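Local coordinates for protein glycosyl hydrolase, family 38 (Enterococcus faecalis, PDB 5KBP) that probably hydrolyses alpha-mannosidic linkages as a metal-dependent alpha-mannosidase of glycosyl hydrolase family 38, at residues P323-H337 with A833-V845. Residues are numbered along the deposited sequence; the frame is centred on the assembly and turned at random.
Sequences PLAAMAYEVTGDYPH and AVKRQEQTNHLVV
A326 packs over K835 where the end of helix 304-332 meets edge strand 829-836; the axes of helix 323-332 and strand 833-836 pass 6.6 Å apart at 43°. How one arginine can tie a helix to a sheet is well illustrated by R836. Its chain runs extended from CG to NE (chi2 -173°, chi3 175°) and brings the guanidinium side-on to the backbone of A326, whose carbonyl O accepts from both R836 NE, at 2.9 Å, and R836 NH2, at 3.0 Å. The NE bond lies in the carbonyl plane, on a lone pair. R836 NH1 turns back to N841 O at 2.8 Å, so the same group also braces its own hairpin turn. NH2 further makes a weak, bent bond within a salt bridge to E330 OE2, a carboxylate oxygen held as well by Y821 and K861. These bonds fix the guanidinium's rotation, while Y329 CD2 sits over one of its faces and L843 CB lies near the rim of the opposite face. Lower on the same side chain, R836 CB stands over the face of the Y335 ring, 3.9 Å from its centroid. Next to it E838 CA packs on a face of the H337 imidazole, whose NE2 gives a weak bond to R836 O at 3.3 Å. One water accepts from N841 ND2 and, weakly, from Y335 N, bridging the two loops. Toward the start of the segment apolar contacts take over, with P323 CB near V834 CB and A326 CB against V834 CG1 and L843 CD1. The whole is a helix end packed against a beta hairpin at the edge of a sheet, joining the helical middle domain of this GH38 enzyme to its C-terminal beta-sandwich domain.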
# COMPACT_ATOMS: atom_id res chain seq x y z
N PRO A 323 -25.32 7.83 -2.71
CA PRO A 323 -26.79 7.91 -2.59
C PRO A 323 -27.28 7.84 -1.15
O PRO A 323 -28.22 8.56 -0.79
CB PRO A 323 -27.27 6.71 -3.42
CG PRO A 323 -26.16 6.43 -4.37
CD PRO A 323 -24.91 6.72 -3.59
N LEU A 324 -26.66 6.99 -0.32
CA LEU A 324 -27.06 6.92 1.08
C LEU A 324 -26.72 8.20 1.82
O LEU A 324 -27.52 8.69 2.62
CB LEU A 324 -26.39 5.72 1.75
CG LEU A 324 -26.94 4.34 1.39
CD1 LEU A 324 -26.05 3.24 1.98
CD2 LEU A 324 -28.37 4.19 1.88
N ALA A 325 -25.54 8.77 1.55
CA ALA A 325 -25.17 10.03 2.18
C ALA A 325 -26.03 11.19 1.69
O ALA A 325 -26.30 12.12 2.45
CB ALA A 325 -23.69 10.33 1.95
N ALA A 326 -26.46 11.14 0.42
CA ALA A 326 -27.34 12.18 -0.09
C ALA A 326 -28.70 12.14 0.61
O ALA A 326 -29.30 13.19 0.87
CB ALA A 326 -27.51 12.04 -1.60
N MET A 327 -29.19 10.94 0.92
CA MET A 327 -30.44 10.83 1.67
C MET A 327 -30.24 11.18 3.13
O MET A 327 -31.10 11.81 3.75
CB MET A 327 -31.01 9.42 1.54
CG MET A 327 -31.36 9.00 0.12
SD MET A 327 -32.04 7.33 0.06
CE MET A 327 -32.20 7.09 -1.71
N ALA A 328 -29.09 10.79 3.71
CA ALA A 328 -28.82 11.07 5.11
C ALA A 328 -28.69 12.57 5.39
O ALA A 328 -28.78 12.98 6.55
CB ALA A 328 -27.56 10.34 5.56
N TYR A 329 -28.45 13.38 4.36
CA TYR A 329 -28.42 14.82 4.55
C TYR A 329 -29.76 15.36 5.00
O TYR A 329 -29.82 16.39 5.69
CB TYR A 329 -27.97 15.51 3.25
CG TYR A 329 -28.06 17.02 3.28
CD1 TYR A 329 -27.01 17.78 3.78
CD2 TYR A 329 -29.19 17.68 2.82
CE1 TYR A 329 -27.08 19.16 3.81
CE2 TYR A 329 -29.27 19.06 2.85
CZ TYR A 329 -28.21 19.79 3.35
OH TYR A 329 -28.29 21.17 3.38
N GLU A 330 -30.86 14.68 4.65
CA GLU A 330 -32.18 15.17 5.01
C GLU A 330 -32.39 15.19 6.52
O GLU A 330 -33.16 16.01 7.02
CB GLU A 330 -33.25 14.31 4.33
CG GLU A 330 -33.13 14.23 2.81
CD GLU A 330 -33.62 15.49 2.12
OE1 GLU A 330 -34.27 16.32 2.79
OE2 GLU A 330 -33.36 15.65 0.91
N VAL A 331 -31.72 14.30 7.25
CA VAL A 331 -31.94 14.18 8.68
C VAL A 331 -30.81 14.81 9.49
O VAL A 331 -31.05 15.23 10.63
CB VAL A 331 -32.13 12.70 9.08
CG1 VAL A 331 -33.25 12.06 8.26
CG2 VAL A 331 -30.85 11.91 8.92
N THR A 332 -29.61 14.90 8.94
CA THR A 332 -28.48 15.44 9.68
C THR A 332 -28.09 16.84 9.25
O THR A 332 -27.47 17.56 10.04
CB THR A 332 -27.25 14.53 9.53
OG1 THR A 332 -26.84 14.50 8.15
CG2 THR A 332 -27.56 13.12 10.00
N GLY A 333 -28.43 17.25 8.03
CA GLY A 333 -27.96 18.51 7.50
C GLY A 333 -26.49 18.55 7.13
O GLY A 333 -25.95 19.63 6.89
N ASP A 334 -25.83 17.39 7.08
CA ASP A 334 -24.42 17.31 6.77
C ASP A 334 -24.20 16.34 5.61
O ASP A 334 -25.00 15.43 5.37
CB ASP A 334 -23.59 16.85 7.98
CG ASP A 334 -23.85 17.70 9.22
OD1 ASP A 334 -24.13 18.90 9.07
OD2 ASP A 334 -23.76 17.15 10.34
N TYR A 335 -23.10 16.56 4.89
CA TYR A 335 -22.68 15.69 3.80
C TYR A 335 -21.16 15.63 3.80
O TYR A 335 -20.50 16.68 3.74
CB TYR A 335 -23.21 16.20 2.46
CG TYR A 335 -23.00 15.24 1.30
CD1 TYR A 335 -21.83 15.24 0.56
CD2 TYR A 335 -23.99 14.33 0.94
CE1 TYR A 335 -21.64 14.38 -0.50
CE2 TYR A 335 -23.81 13.46 -0.12
CZ TYR A 335 -22.64 13.49 -0.83
OH TYR A 335 -22.45 12.63 -1.89
N PRO A 336 -20.56 14.43 3.90
CA PRO A 336 -19.10 14.32 4.05
C PRO A 336 -18.36 14.56 2.74
O PRO A 336 -17.85 13.64 2.09
CB PRO A 336 -18.93 12.88 4.56
CG PRO A 336 -20.07 12.15 3.94
CD PRO A 336 -21.22 13.12 3.88
N HIS A 337 -18.29 15.83 2.34
CA HIS A 337 -17.64 16.18 1.07
C HIS A 337 -16.14 15.92 1.12
O HIS A 337 -15.58 15.35 0.18
CB HIS A 337 -17.93 17.65 0.73
CG HIS A 337 -19.32 17.89 0.22
ND1 HIS A 337 -20.26 18.59 0.93
CD2 HIS A 337 -19.92 17.50 -0.93
CE1 HIS A 337 -21.39 18.63 0.24
NE2 HIS A 337 -21.20 17.98 -0.89
N ALA A 833 -25.55 8.47 -10.99
CA ALA A 833 -25.08 9.28 -9.88
C ALA A 833 -26.24 9.88 -9.10
O ALA A 833 -27.20 10.38 -9.69
CB ALA A 833 -24.16 10.41 -10.36
N VAL A 834 -26.14 9.80 -7.77
CA VAL A 834 -26.97 10.57 -6.85
C VAL A 834 -26.05 11.02 -5.72
O VAL A 834 -25.59 10.20 -4.93
CB VAL A 834 -28.16 9.77 -6.28
CG1 VAL A 834 -28.77 10.49 -5.09
CG2 VAL A 834 -29.21 9.55 -7.35
N LYS A 835 -25.76 12.31 -5.67
CA LYS A 835 -24.86 12.86 -4.66
C LYS A 835 -25.23 14.32 -4.44
O LYS A 835 -26.31 14.77 -4.85
CB LYS A 835 -23.39 12.67 -5.09
CG LYS A 835 -22.96 13.51 -6.28
CD LYS A 835 -21.51 13.26 -6.64
CE LYS A 835 -21.00 14.27 -7.64
NZ LYS A 835 -20.96 15.64 -7.06
N ARG A 836 -24.35 15.08 -3.80
CA ARG A 836 -24.62 16.48 -3.49
C ARG A 836 -23.41 17.34 -3.82
O ARG A 836 -22.26 16.88 -3.77
CB ARG A 836 -25.02 16.66 -2.02
CG ARG A 836 -26.36 16.00 -1.69
CD ARG A 836 -26.83 16.31 -0.28
NE ARG A 836 -28.16 15.75 -0.05
CZ ARG A 836 -29.29 16.41 -0.26
NH1 ARG A 836 -29.27 17.66 -0.70
NH2 ARG A 836 -30.46 15.82 -0.02
N GLN A 837 -23.68 18.60 -4.16
CA GLN A 837 -22.63 19.53 -4.55
C GLN A 837 -21.81 19.96 -3.33
O GLN A 837 -22.31 19.97 -2.20
CB GLN A 837 -23.25 20.75 -5.24
CG GLN A 837 -22.25 21.65 -5.95
CD GLN A 837 -22.93 22.64 -6.88
OE1 GLN A 837 -24.04 23.09 -6.63
NE2 GLN A 837 -22.25 22.97 -7.98
N GLU A 838 -20.55 20.34 -3.58
CA GLU A 838 -19.58 20.49 -2.50
C GLU A 838 -20.02 21.53 -1.47
O GLU A 838 -20.07 21.25 -0.27
CB GLU A 838 -18.21 20.85 -3.07
CG GLU A 838 -17.38 19.65 -3.51
CD GLU A 838 -15.89 19.94 -3.48
OE1 GLU A 838 -15.10 18.99 -3.31
OE2 GLU A 838 -15.51 21.12 -3.61
N GLN A 839 -20.33 22.74 -1.92
CA GLN A 839 -20.65 23.83 -1.01
C GLN A 839 -22.14 24.10 -0.90
O GLN A 839 -22.64 24.36 0.21
CB GLN A 839 -19.93 25.11 -1.43
CG GLN A 839 -18.41 24.99 -1.40
CD GLN A 839 -17.71 26.33 -1.58
OE1 GLN A 839 -17.53 27.08 -0.62
NE2 GLN A 839 -17.32 26.63 -2.81
N THR A 840 -22.88 24.05 -2.01
CA THR A 840 -24.30 24.37 -1.98
C THR A 840 -25.15 23.24 -1.41
O THR A 840 -26.30 23.49 -1.02
CB THR A 840 -24.79 24.70 -3.39
OG1 THR A 840 -24.64 23.56 -4.24
CG2 THR A 840 -23.98 25.86 -3.97
N ASN A 841 -24.62 22.01 -1.36
CA ASN A 841 -25.34 20.84 -0.87
C ASN A 841 -26.58 20.51 -1.70
O ASN A 841 -27.46 19.79 -1.23
CB ASN A 841 -25.71 20.98 0.61
CG ASN A 841 -24.52 20.85 1.54
OD1 ASN A 841 -24.12 21.81 2.20
ND2 ASN A 841 -23.95 19.65 1.59
N HIS A 842 -26.67 21.04 -2.92
CA HIS A 842 -27.77 20.70 -3.80
C HIS A 842 -27.71 19.22 -4.17
O HIS A 842 -26.63 18.67 -4.39
CB HIS A 842 -27.73 21.55 -5.07
CG HIS A 842 -27.87 23.02 -4.83
ND1 HIS A 842 -28.56 23.54 -3.76
CD2 HIS A 842 -27.42 24.08 -5.54
CE1 HIS A 842 -28.52 24.86 -3.81
NE2 HIS A 842 -27.84 25.21 -4.88
N LEU A 843 -28.87 18.58 -4.24
CA LEU A 843 -28.92 17.19 -4.65
C LEU A 843 -28.62 17.09 -6.14
O LEU A 843 -29.29 17.73 -6.96
CB LEU A 843 -30.29 16.58 -4.34
CG LEU A 843 -30.41 15.10 -4.71
CD1 LEU A 843 -29.41 14.26 -3.92
CD2 LEU A 843 -31.83 14.60 -4.49
N VAL A 844 -27.61 16.30 -6.49
CA VAL A 844 -27.17 16.12 -7.88
C VAL A 844 -27.53 14.72 -8.32
O VAL A 844 -27.17 13.73 -7.66
CB VAL A 844 -25.66 16.38 -8.03
CG1 VAL A 844 -25.22 16.08 -9.45
CG2 VAL A 844 -25.33 17.82 -7.66
N VAL A 845 -28.25 14.62 -9.44
CA VAL A 845 -28.64 13.35 -10.03
C VAL A 845 -28.25 13.37 -11.50
O VAL A 845 -28.47 14.37 -12.20
CB VAL A 845 -30.15 13.07 -9.88
CG1 VAL A 845 -30.51 11.72 -10.47
CG2 VAL A 845 -30.56 13.15 -8.42
O HOH W 1 -22.61 19.20 4.05